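Local coordinates for L protein (PDB 5MV0) that probably carries the endonuclease of the arenaviral polymerase, which cuts capped host messenger RNAs to supply primers for viral transcription (cap-snatching), at residues D6-I17 against L157-I168. Sequence-based numbering, arbitrary orientation.
Sequences DTNLLKNVILEI and LLFELLKLSLSI
Leu10 and Val13 interlock with Leu161 and Leu164 where helix 4-20, the first of the chain, packs antiparallel against helix 155-170, which follows strand 137-145 in the arenavirus cap-snatching domain (PDDEXK clan). The axes of the two segments come within 9.6 Å, 154° between their directions, and the four side chains engage as knobs into holes. Leu164 sits in the hole formed by Asp6, Leu9, Leu10 and Val13, its CD1 lying 3.7 Å from the backbone N of Leu10. Leu10 comes the other way, the two side chains sliding past each other in opposite directions; a CG anti to the backbone N (chi1 179°) carries its branch out to the partner helix, where CD1 meets Leu161 CD2 and CD2 meets Ile168 CD1 at 3.8 Å. A turn on, Val13 fills the next hole, among Leu157, Glu160, Leu161 and Leu164: CG1 meets Leu161 CD2 at 3.6 Å, while CG2 rests on the CB of Glu160. Ile17 CD1 closes on Leu161 CD1 at 3.7 Å, and the outer end of Glu16, CG to OE2, lies against the methyls of Leu157, with Glu16 OE1 taken by the backbone N of Asp32 of a third subunit. At the opposite end a hydrogen bond joins the helices: Ser167 OG donates to Asp6 OD2 at a short 2.5 Å, arriving on the syn side, 33° out of the carboxylate plane. Helix 34-57 meets Thr7 through Pro34 and Leu37, while helix 181-192 packs on Phe159, Leu162 and Leu166.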
# COMPACT_ATOMS: atom_id res chain seq x y z
N ASP B 6 -18.51 8.89 -7.53
CA ASP B 6 -17.47 8.22 -8.30
C ASP B 6 -16.08 8.59 -7.79
O ASP B 6 -15.19 7.74 -7.70
CB ASP B 6 -17.58 8.57 -9.78
CG ASP B 6 -18.72 7.84 -10.48
OD1 ASP B 6 -19.28 6.87 -9.91
OD2 ASP B 6 -19.06 8.24 -11.62
N THR B 7 -15.87 9.87 -7.48
CA THR B 7 -14.56 10.31 -7.02
C THR B 7 -14.19 9.68 -5.68
O THR B 7 -13.05 9.24 -5.48
CB THR B 7 -14.51 11.84 -6.92
OG1 THR B 7 -14.72 12.40 -8.23
CG2 THR B 7 -13.16 12.30 -6.40
N ASN B 8 -15.14 9.62 -4.74
CA ASN B 8 -14.86 9.00 -3.45
C ASN B 8 -14.55 7.52 -3.61
O ASN B 8 -13.69 6.97 -2.89
CB ASN B 8 -16.05 9.16 -2.51
CG ASN B 8 -16.17 10.58 -1.99
OD1 ASN B 8 -15.19 11.32 -1.94
ND2 ASN B 8 -17.39 10.96 -1.61
N LEU B 9 -15.25 6.86 -4.52
CA LEU B 9 -15.02 5.44 -4.75
C LEU B 9 -13.67 5.20 -5.40
O LEU B 9 -12.94 4.28 -5.04
CB LEU B 9 -16.15 4.87 -5.60
CG LEU B 9 -16.21 3.35 -5.75
CD1 LEU B 9 -16.29 2.66 -4.36
CD2 LEU B 9 -17.39 2.93 -6.63
N LEU B 10 -13.31 6.04 -6.38
CA LEU B 10 -12.02 5.87 -7.05
C LEU B 10 -10.86 6.09 -6.08
O LEU B 10 -9.83 5.41 -6.17
CB LEU B 10 -11.94 6.82 -8.25
CG LEU B 10 -10.65 6.80 -9.08
CD1 LEU B 10 -10.37 5.40 -9.62
CD2 LEU B 10 -10.79 7.80 -10.23
N LYS B 11 -11.00 7.03 -5.13
CA LYS B 11 -9.96 7.19 -4.11
C LYS B 11 -9.77 5.90 -3.33
O LYS B 11 -8.64 5.48 -3.06
CB LYS B 11 -10.31 8.34 -3.16
CG LYS B 11 -10.17 9.71 -3.80
CD LYS B 11 -10.16 10.83 -2.76
CE LYS B 11 -11.54 11.05 -2.17
NZ LYS B 11 -11.79 12.52 -1.97
N ASN B 12 -10.88 5.25 -2.97
CA ASN B 12 -10.79 4.00 -2.24
C ASN B 12 -10.12 2.90 -3.08
O ASN B 12 -9.28 2.15 -2.56
CB ASN B 12 -12.19 3.59 -1.79
CG ASN B 12 -12.20 2.28 -1.03
OD1 ASN B 12 -12.43 1.23 -1.61
ND2 ASN B 12 -11.94 2.35 0.27
N VAL B 13 -10.46 2.80 -4.37
CA VAL B 13 -9.80 1.85 -5.26
C VAL B 13 -8.29 2.10 -5.27
O VAL B 13 -7.48 1.18 -5.11
CB VAL B 13 -10.38 1.94 -6.69
CG1 VAL B 13 -9.50 1.17 -7.69
CG2 VAL B 13 -11.84 1.47 -6.73
N ILE B 14 -7.88 3.36 -5.47
CA ILE B 14 -6.45 3.65 -5.53
C ILE B 14 -5.78 3.33 -4.20
O ILE B 14 -4.69 2.73 -4.16
CB ILE B 14 -6.23 5.12 -5.95
CG1 ILE B 14 -6.71 5.35 -7.39
CG2 ILE B 14 -4.79 5.50 -5.78
CD1 ILE B 14 -6.57 6.81 -7.85
N LEU B 15 -6.42 3.71 -3.10
CA LEU B 15 -5.85 3.41 -1.78
C LEU B 15 -5.67 1.91 -1.59
O LEU B 15 -4.65 1.47 -1.05
CB LEU B 15 -6.75 3.98 -0.67
CG LEU B 15 -6.69 5.50 -0.46
CD1 LEU B 15 -7.86 6.00 0.38
CD2 LEU B 15 -5.38 5.90 0.19
N GLU B 16 -6.65 1.12 -2.03
CA GLU B 16 -6.53 -0.33 -1.85
C GLU B 16 -5.41 -0.90 -2.71
O GLU B 16 -4.64 -1.76 -2.26
CB GLU B 16 -7.86 -1.03 -2.19
CG GLU B 16 -7.79 -2.53 -1.90
CD GLU B 16 -9.12 -3.26 -2.05
OE1 GLU B 16 -9.25 -4.38 -1.49
OE2 GLU B 16 -10.02 -2.74 -2.74
N ILE B 17 -5.32 -0.45 -3.97
CA ILE B 17 -4.25 -0.92 -4.85
C ILE B 17 -2.88 -0.60 -4.28
O ILE B 17 -1.96 -1.43 -4.32
CB ILE B 17 -4.41 -0.29 -6.25
CG1 ILE B 17 -5.65 -0.88 -6.94
CG2 ILE B 17 -3.14 -0.54 -7.08
CD1 ILE B 17 -5.96 -0.19 -8.28
N LEU B 157 -10.04 -4.41 -9.53
CA LEU B 157 -9.57 -3.07 -9.19
C LEU B 157 -8.96 -2.36 -10.40
O LEU B 157 -9.15 -1.15 -10.57
CB LEU B 157 -8.58 -3.15 -8.03
CG LEU B 157 -9.14 -3.65 -6.70
CD1 LEU B 157 -8.06 -3.65 -5.60
CD2 LEU B 157 -10.35 -2.81 -6.27
N LEU B 158 -8.22 -3.09 -11.25
CA LEU B 158 -7.76 -2.52 -12.51
C LEU B 158 -8.94 -2.07 -13.35
O LEU B 158 -8.87 -1.02 -14.02
CB LEU B 158 -6.95 -3.54 -13.31
CG LEU B 158 -5.44 -3.65 -13.14
CD1 LEU B 158 -4.71 -2.35 -13.55
CD2 LEU B 158 -5.11 -4.02 -11.72
N PHE B 159 -10.00 -2.87 -13.38
CA PHE B 159 -11.21 -2.49 -14.09
C PHE B 159 -11.81 -1.21 -13.53
O PHE B 159 -12.20 -0.31 -14.28
CB PHE B 159 -12.26 -3.61 -14.03
CG PHE B 159 -13.62 -3.16 -14.46
CD1 PHE B 159 -13.90 -2.98 -15.81
CD2 PHE B 159 -14.60 -2.84 -13.52
CE1 PHE B 159 -15.15 -2.51 -16.22
CE2 PHE B 159 -15.85 -2.37 -13.93
CZ PHE B 159 -16.13 -2.22 -15.27
N GLU B 160 -11.91 -1.11 -12.20
CA GLU B 160 -12.53 0.07 -11.59
C GLU B 160 -11.73 1.33 -11.85
O GLU B 160 -12.31 2.42 -11.96
CB GLU B 160 -12.70 -0.14 -10.08
CG GLU B 160 -13.71 -1.21 -9.73
CD GLU B 160 -15.13 -0.86 -10.18
OE1 GLU B 160 -15.47 0.34 -10.22
OE2 GLU B 160 -15.89 -1.78 -10.53
N LEU B 161 -10.39 1.23 -11.93
CA LEU B 161 -9.60 2.41 -12.31
C LEU B 161 -10.08 2.95 -13.65
O LEU B 161 -10.24 4.16 -13.83
CB LEU B 161 -8.12 2.05 -12.41
CG LEU B 161 -7.35 1.72 -11.14
CD1 LEU B 161 -5.90 1.51 -11.52
CD2 LEU B 161 -7.49 2.88 -10.12
N LEU B 162 -10.33 2.04 -14.59
CA LEU B 162 -10.73 2.43 -15.93
C LEU B 162 -12.18 2.93 -15.97
O LEU B 162 -12.46 3.99 -16.54
CB LEU B 162 -10.55 1.22 -16.86
CG LEU B 162 -10.98 1.35 -18.33
CD1 LEU B 162 -10.06 2.33 -19.07
CD2 LEU B 162 -11.00 -0.03 -19.00
N LYS B 163 -13.10 2.19 -15.36
CA LYS B 163 -14.51 2.58 -15.42
C LYS B 163 -14.77 3.88 -14.66
O LYS B 163 -15.53 4.73 -15.14
CB LYS B 163 -15.40 1.47 -14.86
CG LYS B 163 -16.85 1.92 -14.81
CD LYS B 163 -17.77 0.94 -14.18
CE LYS B 163 -19.20 1.45 -14.27
NZ LYS B 163 -20.15 0.45 -13.71
N LEU B 164 -14.18 4.03 -13.47
CA LEU B 164 -14.48 5.22 -12.67
C LEU B 164 -13.81 6.45 -13.24
O LEU B 164 -14.38 7.55 -13.19
CB LEU B 164 -14.05 5.01 -11.21
CG LEU B 164 -14.81 3.90 -10.48
CD1 LEU B 164 -14.25 3.68 -9.07
CD2 LEU B 164 -16.32 4.21 -10.44
N SER B 165 -12.59 6.31 -13.78
CA SER B 165 -11.96 7.46 -14.40
C SER B 165 -12.72 7.90 -15.65
O SER B 165 -12.91 9.11 -15.86
CB SER B 165 -10.49 7.15 -14.74
OG SER B 165 -10.38 6.22 -15.79
N LEU B 166 -13.20 6.95 -16.47
CA LEU B 166 -13.98 7.31 -17.65
C LEU B 166 -15.32 7.94 -17.28
O LEU B 166 -15.78 8.87 -17.95
CB LEU B 166 -14.22 6.08 -18.54
CG LEU B 166 -13.03 5.68 -19.40
CD1 LEU B 166 -13.33 4.38 -20.14
CD2 LEU B 166 -12.65 6.79 -20.38
N SER B 167 -15.96 7.43 -16.24
CA SER B 167 -17.20 8.03 -15.77
C SER B 167 -16.99 9.49 -15.35
O SER B 167 -17.78 10.37 -15.71
CB SER B 167 -17.77 7.21 -14.62
OG SER B 167 -18.93 7.83 -14.13
N ILE B 168 -15.93 9.75 -14.59
CA ILE B 168 -15.58 11.12 -14.21
C ILE B 168 -15.33 11.97 -15.45
O ILE B 168 -15.92 13.05 -15.62
CB ILE B 168 -14.36 11.12 -13.28
CG1 ILE B 168 -14.77 10.65 -11.88
CG2 ILE B 168 -13.71 12.50 -13.23
CD1 ILE B 168 -13.59 10.26 -11.02